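Local coordinates for Atu0111 protein (Agrobacterium tumefaciens, PDB 2FSQ) that is of unknown function but belongs to the 2H clan and, as in 2H phosphoesterases, may act on a phosphate ester, at residues G90-R95 against C224-M229; F179-S184 against I216-P221. All blocks are in the same frame, centred on the assembly; numbering follows the deposited sequence. Where two conformers were deposited one is given.

Contact 1 of 2, residues G90-R95 against C224-M229; sequences GVIESR and CEFKDM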
ATOM      1  N   GLY A  90       5.470  -7.456   5.481  1.00 11.92           N
ATOM      2  CA  GLY A  90       6.580  -8.181   6.104  1.00 12.07           C
ATOM      3  C   GLY A  90       7.236  -7.267   7.138  1.00 11.95           C
ATOM      4  O   GLY A  90       6.605  -6.365   7.694  1.00 12.41           O
ATOM      5  N   VAL A  91       8.520  -7.473   7.381  1.00 11.99           N
ATOM      6  CA  VAL A  91       9.231  -6.645   8.364  1.00 12.23           C
ATOM      7  C   VAL A  91       9.846  -5.426   7.702  1.00 11.90           C
ATOM      8  O   VAL A  91       9.982  -5.365   6.477  1.00 12.58           O
ATOM      9  CB  VAL A  91      10.330  -7.434   9.139  1.00 12.53           C
ATOM     10  CG1 VAL A  91       9.700  -8.580   9.907  1.00 13.13           C
ATOM     11  CG2 VAL A  91      11.415  -7.933   8.180  1.00 14.17           C
ATOM     12  N   ILE A  92      10.229  -4.450   8.517  1.00 11.73           N
ATOM     13  CA  ILE A  92      10.881  -3.248   8.001  1.00 12.37           C
ATOM     14  C   ILE A  92      11.867  -2.694   9.027  1.00 12.73           C
ATOM     15  O   ILE A  92      11.643  -2.793  10.240  1.00 12.40           O
ATOM     16  CB  ILE A  92       9.820  -2.186   7.512  1.00 12.23           C
ATOM     17  CG1 ILE A  92      10.459  -1.138   6.595  1.00 12.37           C
ATOM     18  CG2 ILE A  92       9.078  -1.549   8.702  1.00 12.95           C
ATOM     19  CD1 ILE A  92       9.423  -0.192   5.917  1.00 13.68           C
ATOM     20  N   GLU A  93      12.954  -2.102   8.526  1.00 13.33           N
ATOM     21  CA  GLU A  93      14.056  -1.624   9.352  1.00 14.40           C
ATOM     22  C   GLU A  93      13.615  -0.639  10.434  1.00 13.51           C
ATOM     23  O   GLU A  93      14.186  -0.611  11.534  1.00 13.79           O
ATOM     24  CB  GLU A  93      15.079  -0.956   8.433  1.00 15.32           C
ATOM     25  CG  GLU A  93      16.233  -0.278   9.158  1.00 18.62           C
ATOM     26  CD  GLU A  93      17.097  -1.257   9.939  1.00 22.85           C
ATOM     27  OE1 GLU A  93      17.322  -2.379   9.450  1.00 26.68           O
ATOM     28  OE2 GLU A  93      17.557  -0.892  11.040  1.00 27.03           O
ATOM     29  N   SER A  94      12.599   0.156  10.092  1.00 13.37           N
ATOM     30  CA  SER A  94      12.083   1.215  10.935  1.00 13.94           C
ATOM     31  C   SER A  94      11.108   0.753  12.015  1.00 13.99           C
ATOM     32  O   SER A  94      10.623   1.582  12.787  1.00 14.58           O
ATOM     33  CB  SER A  94      11.391   2.265  10.069  1.00 14.06           C
ATOM     34  OG  SER A  94      10.480   1.641   9.176  1.00 14.98           O
ATOM     35  N   ARG A  95      10.819  -0.554  12.081  1.00 13.18           N
ATOM     36  CA  ARG A  95       9.862  -1.047  13.062  1.00 13.60           C
ATOM     37  C   ARG A  95      10.297  -2.405  13.628  1.00 13.78           C
ATOM     38  O   ARG A  95       9.666  -3.437  13.395  1.00 13.65           O
ATOM     39  CB  ARG A  95       8.435  -1.049  12.485  1.00 13.93           C
ATOM     40  CG  ARG A  95       7.387  -1.279  13.557  1.00 15.87           C
ATOM     41  CD  ARG A  95       6.047  -0.718  13.208  1.00 19.06           C
ATOM     42  NE  ARG A  95       5.595  -1.267  11.957  1.00 19.28           N
ATOM     43  CZ  ARG A  95       4.433  -0.963  11.386  1.00 20.35           C
ATOM     44  NH1 ARG A  95       4.130  -1.522  10.215  1.00 19.31           N
ATOM     45  NH2 ARG A  95       3.590  -0.094  11.976  1.00 19.54           N
ATOM     46  N   CYS A 224       8.348 -10.045  -1.639  1.00 14.58           N
ATOM     47  CA  CYS A 224       9.275  -9.091  -2.234  1.00 14.86           C
ATOM     48  C   CYS A 224      10.201  -8.526  -1.185  1.00 14.61           C
ATOM     49  O   CYS A 224       9.873  -8.513   0.018  1.00 14.65           O
ATOM     50  CB  CYS A 224       8.537  -7.892  -2.845  1.00 14.80           C
ATOM     51  SG  CYS A 224       7.394  -8.296  -4.183  1.00 16.27           S
ATOM     52  N   GLU A 225      11.344  -8.027  -1.637  1.00 15.32           N
ATOM     53  CA  GLU A 225      12.185  -7.180  -0.790  1.00 16.12           C
ATOM     54  C   GLU A 225      12.287  -5.773  -1.375  1.00 15.62           C
ATOM     55  O   GLU A 225      12.116  -5.580  -2.586  1.00 16.16           O
ATOM     56  CB  GLU A 225      13.583  -7.793  -0.597  1.00 16.81           C
ATOM     57  CG  GLU A 225      14.393  -7.799  -1.878  1.00 17.89           C
ATOM     58  CD  GLU A 225      15.728  -8.500  -1.763  1.00 19.24           C
ATOM     59  OE1 GLU A 225      16.027  -9.104  -0.702  1.00 22.00           O
ATOM     60  OE2 GLU A 225      16.460  -8.461  -2.771  1.00 22.65           O
ATOM     61  N   PHE A 226      12.593  -4.793  -0.529  1.00 14.58           N
ATOM     62  CA  PHE A 226      12.732  -3.420  -0.979  1.00 14.44           C
ATOM     63  C   PHE A 226      13.783  -2.688  -0.160  1.00 14.84           C
ATOM     64  O   PHE A 226      13.963  -3.014   1.024  1.00 14.45           O
ATOM     65  CB  PHE A 226      11.398  -2.670  -0.909  1.00 14.45           C
ATOM     66  CG  PHE A 226      10.760  -2.677   0.470  1.00 12.97           C
ATOM     67  CD1 PHE A 226      11.073  -1.688   1.400  1.00 14.27           C
ATOM     68  CD2 PHE A 226       9.840  -3.669   0.821  1.00 13.19           C
ATOM     69  CE1 PHE A 226      10.483  -1.687   2.686  1.00 13.04           C
ATOM     70  CE2 PHE A 226       9.252  -3.690   2.092  1.00 12.33           C
ATOM     71  CZ  PHE A 226       9.547  -2.691   3.021  1.00 13.24           C
ATOM     72  N   LYS A 227      14.450  -1.719  -0.785  0.50 14.73           N
ATOM     73  CA  LYS A 227      15.357  -0.803  -0.087  0.50 15.52           C
ATOM     74  C   LYS A 227      14.593   0.408   0.432  0.50 15.02           C
ATOM     75  O   LYS A 227      14.915   0.968   1.473  0.50 14.97           O
ATOM     76  CB  LYS A 227      16.479  -0.338  -1.032  0.50 15.34           C
ATOM     77  CG  LYS A 227      17.380   0.766  -0.455  0.50 16.99           C
ATOM     78  CD  LYS A 227      18.659   0.995  -1.272  0.50 17.45           C
ATOM     79  CE  LYS A 227      19.872   1.228  -0.336  0.50 19.95           C
ATOM     80  NZ  LYS A 227      21.233   1.233  -1.026  0.50 18.26           N
ATOM     81  N   ASP A 228      13.555   0.790  -0.304  1.00 14.89           N
ATOM     82  CA  ASP A 228      12.812   2.027  -0.078  1.00 14.41           C
ATOM     83  C   ASP A 228      11.493   1.856  -0.839  1.00 14.43           C
ATOM     84  O   ASP A 228      11.239   0.789  -1.418  1.00 14.24           O
ATOM     85  CB  ASP A 228      13.599   3.276  -0.557  1.00 14.79           C
ATOM     86  CG  ASP A 228      13.992   3.216  -2.013  1.00 15.37           C
ATOM     87  OD1 ASP A 228      13.279   2.576  -2.821  1.00 15.58           O
ATOM     88  OD2 ASP A 228      15.047   3.811  -2.342  1.00 19.08           O
HETATM   89  N   MSE A 229      10.681   2.898  -0.872  1.00 13.97           N
HETATM   90  CA  MSE A 229       9.337   2.789  -1.459  1.00 13.90           C
HETATM   91  C   MSE A 229       9.315   2.768  -2.977  1.00 14.32           C
HETATM   92  O   MSE A 229       8.245   2.663  -3.576  1.00 14.21           O
HETATM   93  CB  MSE A 229       8.476   3.952  -0.983  1.00 14.10           C
HETATM   94  CG  MSE A 229       8.216   3.955   0.509  1.00 14.69           C
HETATM   95 SE   MSE A 229       7.458   2.273   1.264  0.70 19.38          SE
HETATM   96  CE  MSE A 229       9.050   1.556   2.093  1.00 17.35           C
TER
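Phe226 presents one edge of its ring to Ile92, and that meeting carries most of the contact. The terminal methyl CD1 of Ile92 lies in the ring plane, facing the CE1-CZ bond from outside, 3.7 Å from Phe226 CE1 and 3.8 Å from Phe226 CZ. Behind it Ile92 CG1 lies 3.9 Å from the same Phe226 CE1, so the last two carbons of the branch both meet this edge of the ring, and the two side chains cross at about a right angle. Ile92 gets there by running fully extended, with CG1 anti to its backbone N (chi1 -163°) and CD1 carrying on in the same line (chi2 171°). The ring also passes loosely by the backbone, Val91 O being 4.4 Å from Phe226 CZ at an oblique angle. Phe232 meets the Phe226 ring with its plane inclined by about 55°.

No hydrogen bond joins the two segments. Strands 84-92 and 222-226 are not neighbours in their four-stranded antiparallel sheet: strand 42-48 runs between them, and the Ile92 and Phe226 CA atoms are 9.2 Å apart. Backbone bonds from Val91 to Asn43 and from Phe226 to Gly42 hold each to that middle strand, while the side chains bridge over it.

Past Phe226 the chain turns at Lys227; the extended Asp228 then accepts a hydrogen bond at OD1 from the backbone N of Asn230. Selenomethionine Met229 then folds back, its CE methyl 4.2 Å from Ile92 CD1 and 3.6 Å from Phe226 CE1. Arg30 lies against both Ile92 and Met229.

Contact 2 of 2, residues F179-S184 against I216-P221; sequences FHITLS and IQMRPP. With ACY (acetic acid), chain B.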
ATOM      1  N   PHE A 179      -7.361  -2.616   2.646  1.00 11.10           N
ATOM      2  CA  PHE A 179      -6.612  -2.784   1.416  1.00 11.12           C
ATOM      3  C   PHE A 179      -6.549  -1.479   0.644  1.00 11.36           C
ATOM      4  O   PHE A 179      -7.518  -0.731   0.586  1.00 11.32           O
ATOM      5  CB  PHE A 179      -7.234  -3.877   0.545  1.00 11.61           C
ATOM      6  CG  PHE A 179      -7.134  -5.247   1.139  1.00 12.80           C
ATOM      7  CD1 PHE A 179      -5.975  -6.004   0.996  1.00 13.27           C
ATOM      8  CD2 PHE A 179      -8.204  -5.782   1.846  1.00 14.80           C
ATOM      9  CE1 PHE A 179      -5.896  -7.276   1.554  1.00 14.52           C
ATOM     10  CE2 PHE A 179      -8.118  -7.042   2.395  1.00 14.90           C
ATOM     11  CZ  PHE A 179      -6.969  -7.786   2.259  1.00 14.67           C
ATOM     12  N   HIS A 180      -5.413  -1.227   0.009  1.00 10.75           N
ATOM     13  CA  HIS A 180      -5.246   0.028  -0.705  1.00 11.50           C
ATOM     14  C   HIS A 180      -4.115  -0.059  -1.699  1.00 10.66           C
ATOM     15  O   HIS A 180      -3.256  -0.949  -1.597  1.00 11.32           O
ATOM     16  CB  HIS A 180      -4.987   1.166   0.278  1.00 12.25           C
ATOM     17  CG  HIS A 180      -3.775   0.952   1.123  1.00 11.42           C
ATOM     18  ND1 HIS A 180      -3.766   0.093   2.205  1.00 11.85           N
ATOM     19  CD2 HIS A 180      -2.525   1.471   1.039  1.00 13.67           C
ATOM     20  CE1 HIS A 180      -2.561   0.094   2.754  1.00 13.48           C
ATOM     21  NE2 HIS A 180      -1.793   0.930   2.075  1.00 13.90           N
ATOM     22  N   ILE A 181      -4.127   0.852  -2.669  1.00 11.16           N
ATOM     23  CA  ILE A 181      -2.944   1.106  -3.484  1.00 11.35           C
ATOM     24  C   ILE A 181      -2.463   2.522  -3.172  1.00 10.75           C
ATOM     25  O   ILE A 181      -3.202   3.494  -3.307  1.00 12.15           O
ATOM     26  CB  ILE A 181      -3.254   0.957  -4.984  1.00 11.99           C
ATOM     27  CG1 ILE A 181      -3.509  -0.523  -5.280  1.00 13.33           C
ATOM     28  CG2 ILE A 181      -2.098   1.497  -5.823  1.00 13.65           C
ATOM     29  CD1 ILE A 181      -3.865  -0.843  -6.718  1.00 17.58           C
ATOM     30  N   THR A 182      -1.219   2.626  -2.738  1.00 10.75           N
ATOM     31  CA  THR A 182      -0.634   3.921  -2.432  1.00 10.98           C
ATOM     32  C   THR A 182      -0.210   4.614  -3.728  1.00 11.37           C
ATOM     33  O   THR A 182       0.518   4.046  -4.533  1.00 12.91           O
ATOM     34  CB  THR A 182       0.570   3.712  -1.513  1.00 11.58           C
ATOM     35  OG1 THR A 182       0.095   3.180  -0.269  1.00 13.21           O
ATOM     36  CG2 THR A 182       1.332   5.044  -1.273  1.00 13.65           C
ATOM     37  N   LEU A 183      -0.704   5.832  -3.918  1.00 11.17           N
ATOM     38  CA  LEU A 183      -0.204   6.695  -4.980  1.00 12.41           C
ATOM     39  C   LEU A 183       0.812   7.698  -4.424  1.00 12.19           C
ATOM     40  O   LEU A 183       1.714   8.125  -5.142  1.00 13.25           O
ATOM     41  CB  LEU A 183      -1.351   7.451  -5.661  1.00 12.12           C
ATOM     42  CG  LEU A 183      -2.351   6.577  -6.422  1.00 14.26           C
ATOM     43  CD1 LEU A 183      -3.410   7.459  -7.036  1.00 16.61           C
ATOM     44  CD2 LEU A 183      -1.665   5.740  -7.495  1.00 16.58           C
ATOM     45  N   SER A 184       0.663   8.080  -3.154  1.00 12.14           N
ATOM     46  CA  SER A 184       1.557   9.096  -2.586  1.00 11.98           C
ATOM     47  C   SER A 184       1.579   8.999  -1.078  1.00 11.80           C
ATOM     48  O   SER A 184       0.737   8.330  -0.470  1.00 11.94           O
ATOM     49  CB  SER A 184       1.114  10.514  -2.979  1.00 13.01           C
ATOM     50  OG  SER A 184       0.002  10.938  -2.219  1.00 13.61           O
ATOM     51  N   ILE A 216      -9.544  -4.294 -10.483  1.00 12.83           N
ATOM     52  CA  ILE A 216      -8.178  -3.814 -10.561  1.00 13.59           C
ATOM     53  C   ILE A 216      -7.315  -5.009 -10.919  1.00 13.45           C
ATOM     54  O   ILE A 216      -6.966  -5.819 -10.051  1.00 14.34           O
ATOM     55  CB  ILE A 216      -7.741  -3.145  -9.236  1.00 13.17           C
ATOM     56  CG1 ILE A 216      -8.688  -1.986  -8.887  1.00 14.47           C
ATOM     57  CG2 ILE A 216      -6.293  -2.660  -9.330  1.00 13.78           C
ATOM     58  CD1 ILE A 216      -8.891  -0.956  -9.987  1.00 16.01           C
ATOM     59  N   GLN A 217      -6.991  -5.135 -12.203  1.00 14.00           N
ATOM     60  CA  GLN A 217      -6.152  -6.236 -12.617  1.00 14.48           C
ATOM     61  C   GLN A 217      -4.793  -6.142 -11.932  1.00 15.00           C
ATOM     62  O   GLN A 217      -4.183  -5.070 -11.911  1.00 15.46           O
ATOM     63  CB  GLN A 217      -5.963  -6.234 -14.125  1.00 14.94           C
ATOM     64  CG  GLN A 217      -5.287  -7.506 -14.609  1.00 15.96           C
ATOM     65  CD  GLN A 217      -4.811  -7.434 -16.035  1.00 18.29           C
ATOM     66  OE1 GLN A 217      -5.052  -6.469 -16.742  1.00 19.41           O
ATOM     67  NE2 GLN A 217      -4.105  -8.471 -16.463  1.00 19.86           N
HETATM   68  N   MSE A 218      -4.313  -7.265 -11.396  0.50 14.15           N
HETATM   69  CA  MSE A 218      -3.002  -7.295 -10.737  0.50 13.98           C
HETATM   70  C   MSE A 218      -2.267  -8.598 -10.980  0.50 14.26           C
HETATM   71  O   MSE A 218      -2.835  -9.580 -11.473  0.50 14.40           O
HETATM   72  CB  MSE A 218      -3.138  -7.036  -9.230  0.50 14.21           C
HETATM   73  CG  MSE A 218      -3.582  -5.631  -8.923  0.50 12.78           C
HETATM   74 SE   MSE A 218      -3.819  -5.293  -7.029  0.37 15.44          SE
HETATM   75  CE  MSE A 218      -5.455  -6.307  -6.748  0.50 16.76           C
ATOM     76  N   ARG A 219      -0.980  -8.589 -10.660  0.50 14.42           N
ATOM     77  CA  ARG A 219      -0.194  -9.807 -10.682  0.50 15.22           C
ATOM     78  C   ARG A 219      -0.586 -10.659  -9.468  0.50 16.18           C
ATOM     79  O   ARG A 219      -1.130 -10.137  -8.493  0.50 16.19           O
ATOM     80  CB  ARG A 219       1.300  -9.478 -10.580  0.50 15.36           C
ATOM     81  CG  ARG A 219       1.825  -8.343 -11.457  0.50 15.93           C
ATOM     82  CD  ARG A 219       3.352  -8.361 -11.414  0.50 14.41           C
ATOM     83  NE  ARG A 219       3.959  -7.172 -12.011  0.50 15.64           N
ATOM     84  CZ  ARG A 219       5.196  -6.752 -11.749  0.50 17.24           C
ATOM     85  NH1 ARG A 219       5.972  -7.422 -10.904  0.50 17.87           N
ATOM     86  NH2 ARG A 219       5.664  -5.656 -12.328  0.50 20.04           N
ATOM     87  N   PRO A 220      -0.281 -11.966  -9.503  1.00 16.43           N
ATOM     88  CA  PRO A 220      -0.464 -12.802  -8.307  1.00 16.56           C
ATOM     89  C   PRO A 220       0.380 -12.282  -7.124  1.00 15.42           C
ATOM     90  O   PRO A 220       1.402 -11.617  -7.330  1.00 15.58           O
ATOM     91  CB  PRO A 220       0.060 -14.171  -8.738  1.00 17.18           C
ATOM     92  CG  PRO A 220       0.060 -14.144 -10.212  1.00 18.76           C
ATOM     93  CD  PRO A 220       0.224 -12.741 -10.657  1.00 17.15           C
ATOM     94  N   PRO A 221      -0.036 -12.599  -5.898  1.00 14.91           N
ATOM     95  CA  PRO A 221       0.751 -12.129  -4.749  1.00 14.03           C
ATOM     96  C   PRO A 221       2.182 -12.652  -4.804  1.00 13.98           C
ATOM     97  O   PRO A 221       2.419 -13.791  -5.228  1.00 15.07           O
ATOM     98  CB  PRO A 221       0.025 -12.746  -3.550  1.00 14.34           C
ATOM     99  CG  PRO A 221      -1.374 -13.000  -4.040  1.00 14.39           C
ATOM    100  CD  PRO A 221      -1.205 -13.399  -5.491  1.00 14.89           C
TER
HETATM  101  C   ACY B 450       1.229   0.438   1.459  1.00 28.03           C
HETATM  102  O   ACY B 450       1.633   0.829   0.331  1.00 28.20           O
HETATM  103  OXT ACY B 450       1.025  -0.769   1.757  1.00 28.57           O
HETATM  104  CH3 ACY B 450       0.917   1.474   2.503  1.00 28.45           C
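Ile181 and Ile216 touch by their methyl groups, Ile181 CD1 lying 4.0 Å from Ile216 CG2. The side chains meet at a slant, and the contact is small and wholly apolar. Ile181 reaches across because CG1 stands anti to its carbonyl carbon (chi1 -69°) and CD1 extends the line outward. In the modelled conformer of selenomethionine Met218, one of two, SE lies 4.5 Å from Ile181 CD1, a loose and less certain touch.

Strand 179-182 alternates its side chains, so His180 and Thr182 point to the other side from Ile181. There Thr182 OG1 donates a hydrogen bond of 2.9 Å to O of an acetate, probably from the crystallisation liquor, which Thr86 OG1 also binds. The His-Ile-Thr sequence matches the HxT motif of 2H phosphoesterases, so the acetate probably marks the active-site cleft. His180 ND1 is tied to Glu178 O.

Around the apolar side, Ile181 packs on Met145 of strand 142-147, its partner in the three-stranded sheet. Ile216 wedges between Met143 and Met145 of that strand and Thr55 and Ile59 of helix 54-67, while Met218 leans on Cys47 of strand 42-48.

From the N terminus the chain lays down strand 42-48 and helix 54-67 before reaching 90-95, where contact 1 opens. Its loop of 128 residues takes in helices 111-121, 150-167 and 195-212 and all of the three-stranded sheet, and closes at 224-229. Contact 2 lies wholly within it: 179-184 meets 216-221 after a shorter excursion of 31 residues through helix 195-212, and after only two intervening residues the chain enters 224-229. The loops therefore nest without crossing. Contact 1 links two strands of the four-stranded sheet, while contact 2 ties the three-stranded sheet to the segment leading into strand 222-226; the contact centres are about 17 Å apart.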